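Local coordinates for family 88 glycosyl hydrolase (Bacteroides thetaiotaomicron, PDB 5NOA), which probably hydrolyses glycosidic bonds of unsaturated sugars at the ends of complex plant polysaccharide fragments, at residues L203-G208 with G220-W225; T292-Y297 with V361-L366; L299-N304 with A368-R373. One frame throughout, in Å; residues are numbered along the deposited sequence.

Contact 1 (L203-G208 with G220-W225)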
loop_
_atom_site.group_PDB
_atom_site.type_symbol
_atom_site.label_atom_id
_atom_site.label_comp_id
_atom_site.label_asym_id
_atom_site.label_seq_id
_atom_site.Cartn_x
_atom_site.Cartn_y
_atom_site.Cartn_z
ATOM N N LEU A 203 1.488 -11.966 -11.814
ATOM C CA LEU A 203 0.657 -11.293 -10.815
ATOM C C LEU A 203 0.579 -12.180 -9.579
ATOM O O LEU A 203 0.883 -13.371 -9.626
ATOM C CB LEU A 203 -0.755 -11.079 -11.395
ATOM C CG LEU A 203 -0.890 -10.088 -12.549
ATOM C CD1 LEU A 203 -2.300 -10.087 -13.072
ATOM C CD2 LEU A 203 -0.471 -8.689 -12.188
ATOM N N TYR A 204 0.198 -11.552 -8.465
ATOM C CA TYR A 204 0.010 -12.233 -7.204
ATOM C C TYR A 204 -1.454 -12.563 -6.950
ATOM O O TYR A 204 -2.330 -11.696 -7.002
ATOM C CB TYR A 204 0.469 -11.341 -6.041
ATOM C CG TYR A 204 1.969 -11.246 -5.891
ATOM C CD1 TYR A 204 2.688 -10.345 -6.676
ATOM C CD2 TYR A 204 2.682 -12.031 -5.031
ATOM C CE1 TYR A 204 4.048 -10.234 -6.606
ATOM C CE2 TYR A 204 4.074 -11.914 -4.929
ATOM C CZ TYR A 204 4.729 -11.046 -5.747
ATOM O OH TYR A 204 6.092 -10.920 -5.677
ATOM N N TYR A 205 -1.691 -13.800 -6.562
ATOM C CA TYR A 205 -2.965 -14.164 -5.972
ATOM C C TYR A 205 -3.100 -13.500 -4.607
ATOM O O TYR A 205 -2.119 -13.264 -3.920
ATOM C CB TYR A 205 -3.067 -15.688 -5.849
ATOM C CG TYR A 205 -3.114 -16.396 -7.210
ATOM C CD1 TYR A 205 -4.235 -16.307 -8.028
ATOM C CD2 TYR A 205 -2.041 -17.128 -7.673
ATOM C CE1 TYR A 205 -4.277 -16.949 -9.257
ATOM C CE2 TYR A 205 -2.053 -17.745 -8.911
ATOM C CZ TYR A 205 -3.178 -17.668 -9.693
ATOM O OH TYR A 205 -3.201 -18.273 -10.933
ATOM N N ARG A 206 -4.331 -13.305 -4.192
ATOM C CA ARG A 206 -4.535 -12.639 -2.923
ATOM C C ARG A 206 -4.043 -13.450 -1.707
ATOM O O ARG A 206 -3.691 -12.867 -0.677
ATOM C CB ARG A 206 -5.955 -12.172 -2.755
ATOM C CG ARG A 206 -6.936 -13.270 -2.525
ATOM C CD ARG A 206 -8.328 -12.818 -2.876
ATOM N NE ARG A 206 -8.898 -11.883 -1.951
ATOM C CZ ARG A 206 -10.104 -11.288 -2.084
ATOM N NH1 ARG A 206 -10.965 -11.466 -3.142
ATOM N NH2 ARG A 206 -10.494 -10.443 -1.142
ATOM N N ASP A 207 -4.080 -14.777 -1.872
ATOM C CA ASP A 207 -3.576 -15.754 -0.909
ATOM C C ASP A 207 -3.556 -17.097 -1.636
ATOM O O ASP A 207 -4.035 -17.204 -2.795
ATOM C CB ASP A 207 -4.360 -15.780 0.429
ATOM C CG ASP A 207 -5.802 -16.114 0.297
ATOM O OD1 ASP A 207 -6.124 -17.170 -0.239
ATOM O OD2 ASP A 207 -6.637 -15.329 0.799
ATOM N N GLY A 208 -3.053 -18.105 -0.967
ATOM C CA GLY A 208 -2.889 -19.422 -1.570
ATOM C C GLY A 208 -4.171 -20.162 -1.928
ATOM O O GLY A 208 -4.100 -21.098 -2.738
ATOM N N GLY A 220 -13.839 -18.099 -16.140
ATOM C CA GLY A 220 -12.777 -19.049 -16.408
ATOM C C GLY A 220 -11.374 -18.461 -16.479
ATOM O O GLY A 220 -10.473 -19.143 -16.919
ATOM N N LYS A 221 -11.183 -17.222 -16.042
ATOM C CA LYS A 221 -9.883 -16.579 -16.062
ATOM C C LYS A 221 -9.179 -16.841 -14.743
ATOM O O LYS A 221 -9.787 -17.198 -13.737
ATOM C CB LYS A 221 -9.984 -15.058 -16.301
ATOM C CG LYS A 221 -10.665 -14.580 -17.578
ATOM C CD LYS A 221 -9.931 -14.892 -18.875
ATOM C CE LYS A 221 -10.500 -14.095 -20.054
ATOM N NZ LYS A 221 -10.094 -14.654 -21.368
ATOM N N LYS A 222 -7.869 -16.606 -14.728
ATOM C CA LYS A 222 -7.176 -16.507 -13.446
ATOM C C LYS A 222 -7.741 -15.326 -12.669
ATOM O O LYS A 222 -7.944 -14.263 -13.271
ATOM C CB LYS A 222 -5.677 -16.385 -13.641
ATOM C CG LYS A 222 -5.041 -17.592 -14.296
ATOM C CD LYS A 222 -3.546 -17.459 -14.431
ATOM C CE LYS A 222 -2.902 -18.764 -14.863
ATOM N NZ LYS A 222 -1.448 -18.707 -15.077
ATOM N N ASP A 223 -7.953 -15.487 -11.356
ATOM C CA ASP A 223 -8.586 -14.464 -10.556
ATOM C C ASP A 223 -7.552 -13.781 -9.669
ATOM O O ASP A 223 -7.142 -14.332 -8.641
ATOM C CB ASP A 223 -9.676 -15.088 -9.707
ATOM C CG ASP A 223 -10.445 -14.062 -8.887
ATOM O OD1 ASP A 223 -10.495 -12.859 -9.250
ATOM O OD2 ASP A 223 -11.036 -14.472 -7.846
ATOM N N PHE A 224 -7.145 -12.581 -10.066
ATOM C CA PHE A 224 -6.181 -11.759 -9.323
ATOM C C PHE A 224 -6.923 -10.536 -8.809
ATOM O O PHE A 224 -7.477 -9.771 -9.581
ATOM C CB PHE A 224 -5.024 -11.342 -10.221
ATOM C CG PHE A 224 -4.208 -12.496 -10.698
ATOM C CD1 PHE A 224 -3.363 -13.160 -9.830
ATOM C CD2 PHE A 224 -4.245 -12.926 -12.033
ATOM C CE1 PHE A 224 -2.570 -14.219 -10.243
ATOM C CE2 PHE A 224 -3.442 -13.993 -12.441
ATOM C CZ PHE A 224 -2.623 -14.629 -11.564
ATOM N N TRP A 225 -6.897 -10.320 -7.503
ATOM C CA TRP A 225 -7.631 -9.210 -6.900
ATOM C C TRP A 225 -6.809 -7.948 -7.089
ATOM O O TRP A 225 -5.648 -7.856 -6.666
ATOM C CB TRP A 225 -7.786 -9.486 -5.434
ATOM C CG TRP A 225 -8.596 -8.523 -4.661
ATOM C CD1 TRP A 225 -9.630 -7.760 -5.094
ATOM C CD2 TRP A 225 -8.481 -8.264 -3.272
ATOM N NE1 TRP A 225 -10.148 -7.018 -4.070
ATOM C CE2 TRP A 225 -9.505 -7.355 -2.927
ATOM C CE3 TRP A 225 -7.640 -8.723 -2.289
ATOM C CZ2 TRP A 225 -9.666 -6.832 -1.652
ATOM C CZ3 TRP A 225 -7.807 -8.218 -0.991
ATOM C CH2 TRP A 225 -8.828 -7.310 -0.703
HETATM O O HOH W 1 -4.495 -10.315 -5.447
HETATM O O HOH W 2 -6.617 -13.302 -6.117
HETATM O O HOH W 3 -9.459 -12.621 -5.845
#
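Tyr205 and Phe224 lie where the backbones come near, CA to CA 5.2 Å, with the runs 203-206 and 222-225 set 62° apart. Their rings form an offset stack, planes 26° apart, in which Phe224 CE1 sits over the centre of the Tyr205 ring. Leu203 CB stands over a face of the Phe224 ring, 3.6 Å from its centroid, and Tyr204 O lies at that ring's edge, 3.3 Å from Phe224 CD1. Leu203 lies on a short, weakly bonded strand that pairs antiparallel with 197-198, whereas Trp225 is the N-cap of helix 226-242; the contact thus ties a hairpin to a helix start at one end of the helical barrel of this (α/α)6 family. Arg206, its chain bent at chi3 (-72°), lays its guanidinium flat on the Trp225 indole, CZ 3.8 Å from the six-membered ring centroid, a cation-pi pair. Water 2 joins the backbones, accepting from Arg206 N and donating to Asp223 O. Tyr205 suits its place by offering a flat face to Phe224 and a hydroxyl to Asp198, which also pairs with Lys222; an alanine here would probably open a gap beside Phe224 and cost Asp198 one partner.

Contact 2 (T292-Y297 with V361-L366)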
loop_
_atom_site.group_PDB
_atom_site.type_symbol
_atom_site.label_atom_id
_atom_site.label_comp_id
_atom_site.label_asym_id
_atom_site.label_seq_id
_atom_site.Cartn_x
_atom_site.Cartn_y
_atom_site.Cartn_z
ATOM N N THR A 292 -6.536 0.637 -8.423
ATOM C CA THR A 292 -6.105 1.599 -9.389
ATOM C C THR A 292 -5.174 2.642 -8.782
ATOM O O THR A 292 -4.145 2.996 -9.376
ATOM C CB THR A 292 -7.317 2.306 -10.023
ATOM O OG1 THR A 292 -8.162 1.329 -10.618
ATOM C CG2 THR A 292 -6.956 3.348 -11.075
ATOM N N ALA A 293 -5.513 3.188 -7.634
ATOM C CA ALA A 293 -4.679 4.219 -6.991
ATOM C C ALA A 293 -3.314 3.677 -6.596
ATOM O O ALA A 293 -2.300 4.302 -6.807
ATOM C CB ALA A 293 -5.405 4.816 -5.784
ATOM N N PHE A 294 -3.277 2.491 -5.995
ATOM C CA PHE A 294 -1.996 1.890 -5.648
ATOM C C PHE A 294 -1.157 1.660 -6.898
ATOM O O PHE A 294 0.054 1.828 -6.852
ATOM C CB PHE A 294 -2.157 0.574 -4.882
ATOM C CG PHE A 294 -2.545 0.719 -3.424
ATOM C CD1 PHE A 294 -1.786 1.490 -2.557
ATOM C CD2 PHE A 294 -3.650 0.078 -2.923
ATOM C CE1 PHE A 294 -2.120 1.637 -1.214
ATOM C CE2 PHE A 294 -3.993 0.190 -1.572
ATOM C CZ PHE A 294 -3.225 0.988 -0.730
ATOM N N PHE A 295 -1.773 1.218 -7.994
ATOM C CA PHE A 295 -1.024 1.023 -9.230
ATOM C C PHE A 295 -0.502 2.345 -9.779
ATOM O O PHE A 295 0.602 2.392 -10.321
ATOM C CB PHE A 295 -1.871 0.327 -10.295
ATOM C CG PHE A 295 -2.305 -1.081 -9.944
ATOM C CD1 PHE A 295 -1.446 -2.000 -9.367
ATOM C CD2 PHE A 295 -3.564 -1.509 -10.291
ATOM C CE1 PHE A 295 -1.848 -3.298 -9.104
ATOM C CE2 PHE A 295 -3.971 -2.799 -10.018
ATOM C CZ PHE A 295 -3.120 -3.701 -9.418
ATOM N N THR A 296 -1.300 3.399 -9.681
ATOM C CA THR A 296 -0.911 4.695 -10.189
ATOM C C THR A 296 0.266 5.222 -9.388
ATOM O O THR A 296 1.190 5.802 -9.965
ATOM C CB THR A 296 -2.085 5.646 -10.154
ATOM O OG1 THR A 296 -3.173 5.083 -10.873
ATOM C CG2 THR A 296 -1.820 6.989 -10.755
ATOM N N TYR A 297 0.278 4.994 -8.074
ATOM C CA TYR A 297 1.457 5.273 -7.263
ATOM C C TYR A 297 2.644 4.450 -7.679
ATOM O O TYR A 297 3.733 4.962 -7.946
ATOM C CB TYR A 297 1.194 5.011 -5.764
ATOM C CG TYR A 297 2.443 5.108 -4.925
ATOM C CD1 TYR A 297 3.099 6.310 -4.765
ATOM C CD2 TYR A 297 2.991 3.980 -4.329
ATOM C CE1 TYR A 297 4.235 6.405 -3.996
ATOM C CE2 TYR A 297 4.156 4.073 -3.570
ATOM C CZ TYR A 297 4.790 5.301 -3.416
ATOM O OH TYR A 297 5.938 5.426 -2.653
ATOM N N VAL A 361 -8.502 6.478 0.609
ATOM C CA VAL A 361 -7.959 7.840 0.652
ATOM C C VAL A 361 -6.448 7.774 0.738
ATOM O O VAL A 361 -5.745 8.525 0.040
ATOM C CB VAL A 361 -8.561 8.636 1.827
ATOM C CG1 VAL A 361 -7.819 9.941 2.089
ATOM C CG2 VAL A 361 -10.062 8.854 1.607
ATOM N N GLY A 362 -5.926 6.884 1.586
ATOM C CA GLY A 362 -4.482 6.726 1.656
ATOM C C GLY A 362 -3.858 6.408 0.299
ATOM O O GLY A 362 -2.859 7.025 -0.096
ATOM N N ALA A 363 -4.437 5.442 -0.414
ATOM C CA ALA A 363 -3.938 5.078 -1.730
ATOM C C ALA A 363 -3.999 6.239 -2.720
ATOM O O ALA A 363 -3.059 6.470 -3.497
ATOM C CB ALA A 363 -4.728 3.880 -2.261
ATOM N N PHE A 364 -5.131 6.962 -2.689
ATOM C CA PHE A 364 -5.296 8.113 -3.561
ATOM C C PHE A 364 -4.204 9.150 -3.286
ATOM O O PHE A 364 -3.614 9.726 -4.208
ATOM C CB PHE A 364 -6.700 8.699 -3.394
ATOM C CG PHE A 364 -7.005 9.792 -4.368
ATOM C CD1 PHE A 364 -6.534 11.090 -4.153
ATOM C CD2 PHE A 364 -7.751 9.521 -5.500
ATOM C CE1 PHE A 364 -6.796 12.066 -5.089
ATOM C CE2 PHE A 364 -8.031 10.502 -6.411
ATOM C CZ PHE A 364 -7.539 11.763 -6.195
ATOM N N LEU A 365 -3.955 9.437 -2.007
ATOM C CA LEU A 365 -2.922 10.389 -1.647
ATOM C C LEU A 365 -1.558 9.964 -2.136
ATOM O O LEU A 365 -0.791 10.788 -2.645
ATOM C CB LEU A 365 -2.889 10.609 -0.144
ATOM C CG LEU A 365 -4.100 11.361 0.427
ATOM C CD1 LEU A 365 -4.062 11.315 1.941
ATOM C CD2 LEU A 365 -4.154 12.796 -0.030
ATOM N N LEU A 366 -1.243 8.663 -2.038
ATOM C CA LEU A 366 0.038 8.187 -2.596
ATOM C C LEU A 366 0.148 8.490 -4.090
ATOM O O LEU A 366 1.139 9.030 -4.583
ATOM C CB LEU A 366 0.208 6.691 -2.375
ATOM C CG LEU A 366 0.363 6.211 -0.956
ATOM C CD1 LEU A 366 0.473 4.693 -0.981
ATOM C CD2 LEU A 366 1.581 6.800 -0.290
#
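Ala293 and Ala363 face each other where the helices come together: their CB atoms are 3.7 Å apart, and the segment axes approach to 7.8 Å, crossing at 26° with the chains running the same way. Alanine suits both positions, since a single methyl on each side fits so close an axis separation.

The aromatic contacts flank this small-residue meeting point. Ala363 CB stands almost on the normal of the Phe294 ring, 3.5 Å from its centroid and 10° off, a CH-pi contact in which the methyl fills the middle of the face. At the ring's edge Leu366 CD1 comes to 4.0 Å from Phe294 CE1, and Trp231 of helix 226-242 also meets this ring. Tyr297, its CG anti to the backbone N (chi1 172°), leans over the partner helix, and Leu366 CB makes an off-centre CH-pi contact 4.1 Å from its ring centroid. The same ring brings Tyr297 CD1 to 3.4 Å from the carbonyl oxygen Leu366 O.

The polar bonds of 292-297 are made away from the partner segment. Thr296 OG1 turns back to Thr292 O at 2.7 Å, and Thr296 N reaches that oxygen from the opposite face of the carbonyl plane, so two donors of one residue satisfy it. Thr292 OG1 is paired with Glu288 O and Trp274 N.

Helices 289-304 and 358-377 are linked through helix 310-328, and a near-parallel pair joined by an intervening helix accords with the (α/α)6 barrel of the six-hairpin clan. Helix 29-47 lies beyond, receiving Phe364 on Ile36 and Val40.

With methyls, rings and a leucine meeting here and the threonine hydroxyls bonded away from the partner helix, segments 292-297 and 361-366 are held by shape and dispersion, with no polar bond between them at this level.

Contact 3 (L299-N304 with A368-R373)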
loop_
_atom_site.group_PDB
_atom_site.type_symbol
_atom_site.label_atom_id
_atom_site.label_comp_id
_atom_site.label_asym_id
_atom_site.label_seq_id
_atom_site.Cartn_x
_atom_site.Cartn_y
_atom_site.Cartn_z
ATOM N N LEU A 299 3.411 2.540 -10.302
ATOM C CA LEU A 299 3.922 2.711 -11.659
ATOM C C LEU A 299 4.593 4.076 -11.799
ATOM O O LEU A 299 5.682 4.171 -12.370
ATOM C CB LEU A 299 2.848 2.546 -12.700
ATOM C CG LEU A 299 2.235 1.149 -12.816
ATOM C CD1 LEU A 299 1.105 1.157 -13.814
ATOM C CD2 LEU A 299 3.251 0.113 -13.190
ATOM N N GLN A 300 3.968 5.140 -11.307
ATOM C CA GLN A 300 4.615 6.446 -11.438
ATOM C C GLN A 300 5.892 6.489 -10.631
ATOM O O GLN A 300 6.892 7.077 -11.059
ATOM C CB GLN A 300 3.685 7.561 -11.020
ATOM C CG GLN A 300 4.292 8.965 -11.292
ATOM C CD GLN A 300 4.368 9.276 -12.789
ATOM O OE1 GLN A 300 3.375 9.670 -13.381
ATOM N NE2 GLN A 300 5.516 9.043 -13.411
ATOM N N TRP A 301 5.880 5.881 -9.431
ATOM C CA TRP A 301 7.078 5.867 -8.611
ATOM C C TRP A 301 8.182 5.149 -9.350
ATOM O O TRP A 301 9.344 5.600 -9.415
ATOM C CB TRP A 301 6.827 5.223 -7.225
ATOM C CG TRP A 301 8.019 5.353 -6.360
ATOM C CD1 TRP A 301 8.281 6.396 -5.506
ATOM C CD2 TRP A 301 9.165 4.492 -6.302
ATOM N NE1 TRP A 301 9.502 6.229 -4.923
ATOM C CE2 TRP A 301 10.092 5.100 -5.418
ATOM C CE3 TRP A 301 9.521 3.286 -6.916
ATOM C CZ2 TRP A 301 11.350 4.562 -5.161
ATOM C CZ3 TRP A 301 10.804 2.754 -6.652
ATOM C CH2 TRP A 301 11.675 3.397 -5.768
ATOM N N GLY A 302 7.870 4.008 -9.938
ATOM C CA GLY A 302 8.904 3.244 -10.660
ATOM C C GLY A 302 9.475 3.958 -11.861
ATOM O O GLY A 302 10.688 3.832 -12.149
ATOM N N VAL A 303 8.620 4.706 -12.562
ATOM C CA VAL A 303 9.098 5.574 -13.674
ATOM C C VAL A 303 9.971 6.699 -13.099
ATOM O O VAL A 303 11.083 6.936 -13.618
ATOM C CB VAL A 303 7.893 6.140 -14.443
ATOM C CG1 VAL A 303 8.283 7.290 -15.367
ATOM C CG2 VAL A 303 7.233 5.031 -15.248
ATOM N N ASN A 304 9.530 7.345 -12.029
ATOM C CA ASN A 304 10.255 8.479 -11.465
ATOM C C ASN A 304 11.558 8.070 -10.802
ATOM O O ASN A 304 12.409 8.926 -10.598
ATOM C CB ASN A 304 9.421 9.160 -10.391
ATOM C CG ASN A 304 8.300 9.997 -10.908
ATOM O OD1 ASN A 304 8.219 10.333 -12.076
ATOM N ND2 ASN A 304 7.416 10.416 -9.983
ATOM N N ALA A 368 -1.519 10.670 -5.901
ATOM C CA ALA A 368 -1.484 12.110 -6.177
ATOM C C ALA A 368 -0.131 12.720 -5.858
ATOM O O ALA A 368 0.385 13.549 -6.623
ATOM C CB ALA A 368 -2.587 12.808 -5.416
ATOM N N CYS A 369 0.459 12.327 -4.729
ATOM C CA CYS A 369 1.738 12.892 -4.360
ATOM C C CYS A 369 2.788 12.534 -5.408
ATOM O O CYS A 369 3.642 13.370 -5.756
ATOM C CB CYS A 369 2.159 12.426 -2.985
ATOM S SG CYS A 369 1.212 13.146 -1.608
ATOM N N GLU A 370 2.795 11.284 -5.834
ATOM C CA GLU A 370 3.781 10.862 -6.819
ATOM C C GLU A 370 3.561 11.555 -8.163
ATOM O O GLU A 370 4.536 11.843 -8.865
ATOM C CB GLU A 370 3.822 9.346 -6.956
ATOM C CG GLU A 370 5.099 8.847 -7.589
ATOM C CD GLU A 370 6.361 9.173 -6.796
ATOM O OE1 GLU A 370 6.332 9.314 -5.537
ATOM O OE2 GLU A 370 7.409 9.307 -7.430
ATOM N N ARG A 371 2.312 11.855 -8.485
ATOM C CA ARG A 371 2.046 12.630 -9.686
ATOM C C ARG A 371 2.630 14.023 -9.617
ATOM O O ARG A 371 3.176 14.508 -10.603
ATOM C CB ARG A 371 0.548 12.725 -9.948
ATOM C CG ARG A 371 0.282 13.487 -11.230
ATOM C CD ARG A 371 -1.056 13.244 -11.789
ATOM N NE ARG A 371 -1.209 13.835 -13.109
ATOM C CZ ARG A 371 -0.775 13.301 -14.250
ATOM N NH1 ARG A 371 -0.163 12.149 -14.309
ATOM N NH2 ARG A 371 -0.993 13.956 -15.376
ATOM N N VAL A 372 2.507 14.689 -8.468
ATOM C CA VAL A 372 3.134 16.006 -8.315
ATOM C C VAL A 372 4.622 15.927 -8.595
ATOM O O VAL A 372 5.174 16.781 -9.305
ATOM C CB VAL A 372 2.859 16.588 -6.918
ATOM C CG1 VAL A 372 3.695 17.842 -6.666
ATOM C CG2 VAL A 372 1.405 16.892 -6.746
ATOM N N ARG A 373 5.273 14.907 -8.047
ATOM C CA ARG A 373 6.705 14.727 -8.287
ATOM C C ARG A 373 7.048 14.563 -9.772
ATOM O O ARG A 373 7.998 15.162 -10.292
ATOM C CB ARG A 373 7.275 13.595 -7.438
ATOM C CG ARG A 373 7.091 13.846 -5.932
ATOM C CD ARG A 373 7.695 12.749 -5.095
ATOM N NE ARG A 373 7.392 12.915 -3.654
ATOM C CZ ARG A 373 6.485 12.224 -2.972
ATOM N NH1 ARG A 373 5.705 11.257 -3.511
ATOM N NH2 ARG A 373 6.363 12.493 -1.671
HETATM O O HOH W 4 0.983 10.453 -12.234
#
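Asn304 and Glu370 reach toward each other tip to tip, amide and carboxylate planes 47° apart. Asn304 ND2 donates to Glu370 OE2 at 2.8 Å, in a nearly straight bond (167°) that lies close to the amide plane and meets OE2 on its anti side, tilted out of the carboxylate plane. A weak second bond runs from the same ND2 to the backbone Glu370 O at 3.4 Å. Glu370 crosses the gap because its CG is anti to the backbone N and its chain then bends at chi2. The Trp301 indole stands edge-on to that carboxylate, planes 59° apart, with CD1 3.5 Å from Glu370 OE1. Arg373 NH1 takes OE1 from above the carboxylate plane, a salt bridge of 2.9 Å, and pairs also with Glu67 of helix 56-72. Gln300 and Glu370 cross obliquely, CG to CG 3.8 Å; Gln300 OE1, held by Gln314, also accepts from water 4, which accepts in turn from Arg371 NH1, whose guanidinium is engaged by Glu318 of helix 310-328. Here, near the C-terminal end of helix 289-304, a buried acid thus has an amide on one oxygen and an arginine on the other, which would probably stabilise its negative charge.

How the contacts relate
Contacts 2 and 3 are successive levels of one interface, both made by helices 289-304 and 358-377, their centres about 10 Å apart; Tyr297 CD1 packs 3.8 Å from Glu370 CB where they join. Contact 2 is the core of the pair, wholly buried and apolar, whereas contact 3, further from the chain centre and only partly buried, turns to amide, carboxylate, arginine and water. Contact 1 shares neither helix, and its centre is about 20 Å from that of contact 2. Though largely buried, it joins a hairpin strand and loops rather than helix sides, relying on flat aromatic and guanidinium stacks, with waters bridging two irregular backbones.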